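Local coordinates for protein protocadherin-19 isoform 1 (Danio rerio, PDB 5CO1) that mediates calcium-dependent homophilic cell adhesion, robustly when complexed with the cadherin cdh2, and is essential for early neurulation in the anterior neural plate, at residues P2-E6 with P93-K97. Numbering follows the deposited sequence.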
# COMPACT_ATOMS: atom_id res chain seq x y z
N PRO A 2 -3.88 -40.58 -1.65
CA PRO A 2 -4.70 -39.41 -1.41
C PRO A 2 -4.99 -38.61 -2.67
O PRO A 2 -4.34 -38.79 -3.70
CB PRO A 2 -3.86 -38.58 -0.44
CG PRO A 2 -2.47 -39.08 -0.60
CD PRO A 2 -2.62 -40.53 -0.88
N VAL A 3 -6.04 -37.79 -2.60
CA VAL A 3 -6.47 -36.94 -3.69
C VAL A 3 -7.10 -35.74 -3.02
O VAL A 3 -8.00 -35.93 -2.23
CB VAL A 3 -7.57 -37.60 -4.54
CG1 VAL A 3 -7.97 -36.69 -5.68
CG2 VAL A 3 -7.13 -38.95 -5.07
N PHE A 4 -6.59 -34.53 -3.27
CA PHE A 4 -7.18 -33.31 -2.76
C PHE A 4 -8.56 -33.07 -3.38
O PHE A 4 -8.78 -33.41 -4.55
CB PHE A 4 -6.26 -32.10 -3.03
CG PHE A 4 -5.06 -32.04 -2.12
CD1 PHE A 4 -5.17 -31.57 -0.82
CD2 PHE A 4 -3.82 -32.53 -2.55
CE1 PHE A 4 -4.08 -31.58 0.04
CE2 PHE A 4 -2.72 -32.53 -1.69
CZ PHE A 4 -2.84 -32.02 -0.41
N ASP A 5 -9.49 -32.53 -2.59
CA ASP A 5 -10.87 -32.39 -3.04
C ASP A 5 -10.87 -31.59 -4.32
O ASP A 5 -11.54 -31.94 -5.27
CB ASP A 5 -11.77 -31.71 -1.98
CG ASP A 5 -12.03 -32.60 -0.72
OD1 ASP A 5 -12.04 -33.83 -0.83
OD2 ASP A 5 -12.26 -32.06 0.40
N GLU A 6 -10.08 -30.53 -4.35
CA GLU A 6 -9.92 -29.74 -5.55
C GLU A 6 -8.45 -29.76 -5.90
O GLU A 6 -7.62 -29.97 -5.02
CB GLU A 6 -10.40 -28.31 -5.32
CG GLU A 6 -11.92 -28.17 -5.24
CD GLU A 6 -12.62 -28.58 -6.54
OE1 GLU A 6 -12.97 -29.77 -6.66
OE2 GLU A 6 -12.77 -27.74 -7.46
N PRO A 93 2.68 -39.10 -4.22
CA PRO A 93 1.97 -37.98 -3.59
C PRO A 93 0.80 -37.45 -4.40
O PRO A 93 0.79 -37.54 -5.63
CB PRO A 93 3.05 -36.89 -3.47
CG PRO A 93 4.35 -37.61 -3.61
CD PRO A 93 4.08 -38.76 -4.52
N ALA A 94 -0.18 -36.89 -3.69
CA ALA A 94 -1.16 -35.99 -4.27
C ALA A 94 -0.68 -34.56 -4.09
O ALA A 94 -0.07 -34.25 -3.09
CB ALA A 94 -2.50 -36.17 -3.58
N HIS A 95 -1.05 -33.70 -5.03
CA HIS A 95 -0.60 -32.31 -5.09
C HIS A 95 -1.82 -31.44 -5.25
O HIS A 95 -2.78 -31.84 -5.91
CB HIS A 95 0.35 -32.10 -6.29
CG HIS A 95 1.61 -32.90 -6.17
ND1 HIS A 95 2.61 -32.57 -5.28
CD2 HIS A 95 1.92 -34.14 -6.63
CE1 HIS A 95 3.54 -33.51 -5.28
NE2 HIS A 95 3.14 -34.48 -6.08
N CYS A 96 -1.77 -30.23 -4.71
CA CYS A 96 -2.69 -29.18 -5.11
C CYS A 96 -1.98 -27.86 -5.06
O CYS A 96 -0.84 -27.75 -4.60
CB CYS A 96 -3.92 -29.15 -4.19
SG CYS A 96 -3.59 -28.70 -2.45
N LYS A 97 -2.66 -26.84 -5.56
CA LYS A 97 -2.15 -25.50 -5.51
C LYS A 97 -3.08 -24.71 -4.59
O LYS A 97 -4.30 -24.89 -4.61
CB LYS A 97 -2.14 -24.92 -6.92
CG LYS A 97 -1.50 -23.54 -7.03
CD LYS A 97 -1.39 -23.07 -8.49
CE LYS A 97 -0.61 -24.05 -9.38
NZ LYS A 97 0.73 -24.42 -8.82
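This is a mainly apolar contact, centred on a sulfur-aromatic pair, between the N-terminal segment 2-6 and the start of strand 94-103, at the N-terminal end of EC3, the end away from EC4. The two backbones run in roughly the same direction, 21° apart, yet no hydrogen bond joins them; side chains pack against each other and against the strand backbone, while Val3 and Asp5 make backbone hydrogen bonds to Ala28 and Asn27. Phe4 is the centre of it, buried and pointing toward the strand. Cys96 SG sits 3.6 Å from the centroid of the Phe4 ring and only 8° off its normal, squarely over one face, while Cys96 CB makes an off-centre CH-pi contact with the same ring at 4.1 Å. At the ring edge, Phe4 CE2 comes 3.5 Å from Ala94 O. Phe4 CD2 is 4.0 Å from Ala94 CB. Ala94 and Cys96 both face the segment, with His95 turned away between them, the usual alternation of a beta strand. In this Greek-key beta sandwich, 94-103 is the last strand of the repeat, and 2-6 leads into strand 8-14, which runs parallel to and pairs with 94-103; the backbone of Lys97 is hydrogen-bonded to that of Pro7. Toward the N-terminus, Pro2 O lies 3.2 Å from Ala94 CB and Pro2 CG 4.2 Å from that methyl. Leu26 and Ala28 also touch Phe4; a calcium ion bound by Asp25, Leu26 and Thr61 lies about 8 Å from the Phe4 side chain.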